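Long-range contact in glutamyl-tRNA synthetase, cytoplasmic (Saccharomyces cerevisiae, PDB 2HRA), which catalyses the ATP-dependent attachment of glutamate to its tRNA, and through this N-terminal domain joins a complex with methionyl-tRNA synthetase and the cofactor Arc1p: residues A[20-33]-A[51-65]. Numbering follows the deposited sequence.
Sequences PSTLTINGKAPIVA and IAIKLVDDKKAPAAK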
# COMPACT_ATOMS: atom_id res chain seq x y z
N PRO A 20 -12.99 12.73 12.11
CA PRO A 20 -12.27 11.99 11.08
C PRO A 20 -13.00 10.75 10.57
O PRO A 20 -13.91 10.27 11.23
CB PRO A 20 -10.96 11.62 11.77
CG PRO A 20 -11.24 11.67 13.21
CD PRO A 20 -12.29 12.71 13.41
N SER A 21 -12.65 10.28 9.38
CA SER A 21 -13.01 8.93 8.97
C SER A 21 -12.18 8.00 9.79
O SER A 21 -11.12 8.40 10.31
CB SER A 21 -12.67 8.69 7.51
OG SER A 21 -13.52 9.40 6.65
N THR A 22 -12.61 6.75 9.89
CA THR A 22 -11.83 5.74 10.60
C THR A 22 -11.36 4.69 9.61
O THR A 22 -12.16 4.23 8.78
CB THR A 22 -12.65 5.08 11.71
OG1 THR A 22 -13.15 6.11 12.56
CG2 THR A 22 -11.77 4.12 12.53
N LEU A 23 -10.07 4.38 9.66
CA LEU A 23 -9.49 3.25 8.91
C LEU A 23 -9.00 2.18 9.86
O LEU A 23 -8.03 2.38 10.59
CB LEU A 23 -8.33 3.70 8.02
CG LEU A 23 -7.60 2.61 7.18
CD1 LEU A 23 -8.57 1.95 6.23
CD2 LEU A 23 -6.38 3.20 6.44
N THR A 24 -9.65 1.02 9.83
CA THR A 24 -9.19 -0.10 10.62
C THR A 24 -8.18 -0.92 9.81
O THR A 24 -8.40 -1.22 8.64
CB THR A 24 -10.38 -0.96 11.08
OG1 THR A 24 -11.41 -0.09 11.62
CG2 THR A 24 -9.94 -1.95 12.13
N ILE A 25 -7.05 -1.26 10.43
CA ILE A 25 -6.02 -2.09 9.82
C ILE A 25 -5.80 -3.31 10.69
O ILE A 25 -5.62 -3.18 11.87
CB ILE A 25 -4.67 -1.33 9.66
CG1 ILE A 25 -4.87 -0.09 8.77
CG2 ILE A 25 -3.62 -2.20 8.98
CD1 ILE A 25 -4.99 -0.44 7.27
N ASN A 26 -5.80 -4.50 10.07
CA ASN A 26 -5.74 -5.78 10.78
C ASN A 26 -4.33 -6.36 10.70
O ASN A 26 -3.87 -6.67 9.61
CB ASN A 26 -6.73 -6.75 10.12
CG ASN A 26 -6.80 -8.12 10.80
OD1 ASN A 26 -6.03 -8.43 11.71
ND2 ASN A 26 -7.74 -8.95 10.34
N GLY A 27 -3.65 -6.52 11.83
CA GLY A 27 -2.28 -7.05 11.85
C GLY A 27 -2.13 -8.56 11.69
O GLY A 27 -1.00 -9.07 11.56
N LYS A 28 -3.24 -9.30 11.69
CA LYS A 28 -3.19 -10.75 11.44
C LYS A 28 -3.74 -11.13 10.06
O LYS A 28 -3.80 -12.30 9.73
CB LYS A 28 -3.89 -11.52 12.58
CG LYS A 28 -2.88 -12.10 13.61
CD LYS A 28 -3.50 -12.32 14.95
CE LYS A 28 -2.47 -12.68 16.01
NZ LYS A 28 -3.04 -12.58 17.41
N ALA A 29 -4.07 -10.13 9.25
CA ALA A 29 -4.43 -10.34 7.85
C ALA A 29 -3.28 -11.01 7.14
O ALA A 29 -2.17 -10.51 7.21
CB ALA A 29 -4.73 -9.01 7.19
N PRO A 30 -3.54 -12.13 6.43
CA PRO A 30 -2.42 -12.78 5.74
C PRO A 30 -1.82 -11.95 4.64
O PRO A 30 -0.68 -12.13 4.31
CB PRO A 30 -3.01 -14.10 5.20
CG PRO A 30 -4.48 -13.94 5.28
CD PRO A 30 -4.81 -12.86 6.27
N ILE A 31 -2.60 -11.04 4.07
CA ILE A 31 -2.06 -10.03 3.19
C ILE A 31 -2.42 -8.70 3.83
O ILE A 31 -3.56 -8.25 3.75
CB ILE A 31 -2.66 -10.12 1.77
CG1 ILE A 31 -2.57 -11.57 1.24
CG2 ILE A 31 -1.99 -9.10 0.85
CD1 ILE A 31 -3.39 -11.79 -0.07
N VAL A 32 -1.43 -8.10 4.47
CA VAL A 32 -1.59 -6.85 5.22
C VAL A 32 -1.91 -5.67 4.30
O VAL A 32 -1.32 -5.54 3.21
CB VAL A 32 -0.31 -6.59 6.07
CG1 VAL A 32 -0.35 -5.20 6.76
CG2 VAL A 32 -0.12 -7.71 7.10
N ALA A 33 -2.83 -4.82 4.74
CA ALA A 33 -3.35 -3.70 3.96
C ALA A 33 -2.39 -2.51 3.93
O ALA A 33 -2.73 -1.39 4.32
CB ALA A 33 -4.71 -3.28 4.49
N ILE A 51 -8.10 11.11 8.95
CA ILE A 51 -8.39 9.69 9.12
C ILE A 51 -7.78 9.23 10.44
O ILE A 51 -6.59 9.43 10.68
CB ILE A 51 -7.75 8.83 8.00
CG1 ILE A 51 -8.22 9.30 6.63
CG2 ILE A 51 -8.08 7.34 8.18
CD1 ILE A 51 -7.45 8.70 5.47
N ALA A 52 -8.60 8.61 11.28
CA ALA A 52 -8.16 8.04 12.53
C ALA A 52 -7.86 6.57 12.27
O ALA A 52 -8.68 5.88 11.68
CB ALA A 52 -9.25 8.18 13.59
N ILE A 53 -6.67 6.11 12.64
CA ILE A 53 -6.27 4.74 12.37
C ILE A 53 -6.61 3.90 13.58
O ILE A 53 -6.34 4.30 14.70
CB ILE A 53 -4.77 4.65 12.01
CG1 ILE A 53 -4.50 5.45 10.74
CG2 ILE A 53 -4.35 3.21 11.85
CD1 ILE A 53 -3.04 5.59 10.38
N LYS A 54 -7.24 2.77 13.36
CA LYS A 54 -7.66 1.87 14.43
C LYS A 54 -7.12 0.48 14.10
O LYS A 54 -7.04 0.12 12.93
CB LYS A 54 -9.18 1.82 14.55
CG LYS A 54 -9.69 1.02 15.75
CD LYS A 54 -10.93 0.20 15.41
CE LYS A 54 -11.39 -0.68 16.58
NZ LYS A 54 -10.54 -1.91 16.78
N LEU A 55 -6.72 -0.26 15.12
CA LEU A 55 -6.11 -1.56 14.96
C LEU A 55 -6.99 -2.70 15.44
O LEU A 55 -7.67 -2.61 16.47
CB LEU A 55 -4.83 -1.66 15.74
CG LEU A 55 -3.80 -0.59 15.54
CD1 LEU A 55 -2.82 -0.67 16.71
CD2 LEU A 55 -3.10 -0.75 14.19
N VAL A 56 -6.96 -3.78 14.68
CA VAL A 56 -7.49 -5.06 15.15
C VAL A 56 -6.41 -6.08 14.85
O VAL A 56 -5.47 -5.79 14.11
CB VAL A 56 -8.84 -5.40 14.50
CG1 VAL A 56 -9.83 -4.26 14.77
CG2 VAL A 56 -8.70 -5.67 12.99
N ASP A 57 -6.50 -7.25 15.47
CA ASP A 57 -5.45 -8.25 15.36
C ASP A 57 -6.15 -9.59 15.43
O ASP A 57 -6.14 -10.27 16.45
CB ASP A 57 -4.43 -8.08 16.49
CG ASP A 57 -3.11 -8.78 16.20
OD1 ASP A 57 -2.67 -9.56 17.05
OD2 ASP A 57 -2.52 -8.56 15.12
N ASP A 58 -6.79 -9.93 14.32
CA ASP A 58 -7.64 -11.11 14.28
C ASP A 58 -7.75 -11.53 12.85
O ASP A 58 -8.23 -10.77 12.03
CB ASP A 58 -9.02 -10.76 14.83
CG ASP A 58 -9.97 -11.94 14.81
OD1 ASP A 58 -9.55 -13.04 14.38
OD2 ASP A 58 -11.14 -11.76 15.22
N LYS A 59 -7.29 -12.74 12.56
CA LYS A 59 -7.30 -13.23 11.18
C LYS A 59 -8.71 -13.48 10.66
O LYS A 59 -8.89 -13.59 9.44
CB LYS A 59 -6.47 -14.49 11.05
CG LYS A 59 -6.13 -14.79 9.61
CD LYS A 59 -5.97 -16.25 9.37
CE LYS A 59 -6.34 -16.53 7.93
NZ LYS A 59 -5.48 -17.56 7.40
N LYS A 60 -9.71 -13.56 11.54
CA LYS A 60 -11.10 -13.67 11.11
C LYS A 60 -11.81 -12.31 11.08
O LYS A 60 -12.95 -12.16 11.52
CB LYS A 60 -11.87 -14.65 12.00
CG LYS A 60 -11.31 -16.06 11.99
CD LYS A 60 -11.93 -16.93 13.10
CE LYS A 60 -11.20 -18.28 13.20
NZ LYS A 60 -11.92 -19.34 13.98
N ALA A 61 -11.12 -11.31 10.55
CA ALA A 61 -11.69 -9.97 10.39
C ALA A 61 -11.15 -9.44 9.07
O ALA A 61 -10.08 -9.89 8.63
CB ALA A 61 -11.27 -9.06 11.54
N PRO A 62 -11.89 -8.52 8.42
CA PRO A 62 -11.40 -7.88 7.22
C PRO A 62 -9.98 -7.35 7.40
O PRO A 62 -9.58 -6.97 8.51
CB PRO A 62 -12.38 -6.72 7.02
CG PRO A 62 -13.63 -7.15 7.65
CD PRO A 62 -13.25 -8.07 8.77
N ALA A 63 -9.23 -7.33 6.32
CA ALA A 63 -7.89 -6.77 6.32
C ALA A 63 -7.90 -5.28 6.62
O ALA A 63 -6.94 -4.73 7.18
CB ALA A 63 -7.25 -7.02 4.97
N ALA A 64 -8.96 -4.61 6.21
CA ALA A 64 -9.08 -3.17 6.36
C ALA A 64 -10.54 -2.78 6.20
O ALA A 64 -11.33 -3.48 5.56
CB ALA A 64 -8.18 -2.47 5.31
N LYS A 65 -10.91 -1.66 6.80
CA LYS A 65 -12.27 -1.20 6.74
C LYS A 65 -12.20 0.33 6.77
O LYS A 65 -11.49 0.88 7.58
CB LYS A 65 -12.96 -1.74 7.99
CG LYS A 65 -14.43 -1.91 7.94
CD LYS A 65 -14.92 -2.03 9.38
CE LYS A 65 -16.15 -2.82 9.54
NZ LYS A 65 -16.47 -2.79 11.01
O HOH W 1 -4.39 -5.44 7.16
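Strand 21-26 is the central strand of a mixed sheet, paired on one edge with strand 51-56 and on the other with 64-65. Strands 21-26 and 51-56 run parallel, their N-to-C directions 28° apart and their axes approaching to 4.5 Å; backbone bonds give the register, Ala52 N to Ser21 O at 2.7 Å and Leu23 N to Ala52 O at 2.9 Å. The antiparallel edge is fixed by Thr24, whose N donates to Lys65 O and whose O accepts from Lys65 N. Leu23 CB packs on Ile51 CG2 at 3.7 Å, on the face covered by Ala40 of helix 34-46. On the other face Thr24 turns CG2 anti to its own N (chi1 -47°, measured to OG1) and crosses Val56 at about a right angle, with its methyl 3.5 Å from Val56 CG1.

At the C-terminal end of strand 21-26, the Asn26 amide gathers the 57-63 loop. Its OD1 takes Asp58 N (3.1 Å) from one face of the amide plane and Lys28 N from the other, the latter closing an Asx turn; ND2 donates to Pro62 O at 3.3 Å and weakly to Ala61 O. An alanine here would probably leave Asp58 N and Pro62 O without their side-chain partner and the loop less firmly held. Nearby, Lys28 NZ meets Asp57 OD1 at 3.1 Å in a salt bridge, from above the carboxylate plane. A water bridges Asn26 O, Ala63 O and Ala33 N, linking both segments to the start of helix 34-46. Parallel strands joined through that helix form the beta-alpha-beta unit of a GST-like N-terminal subdomain.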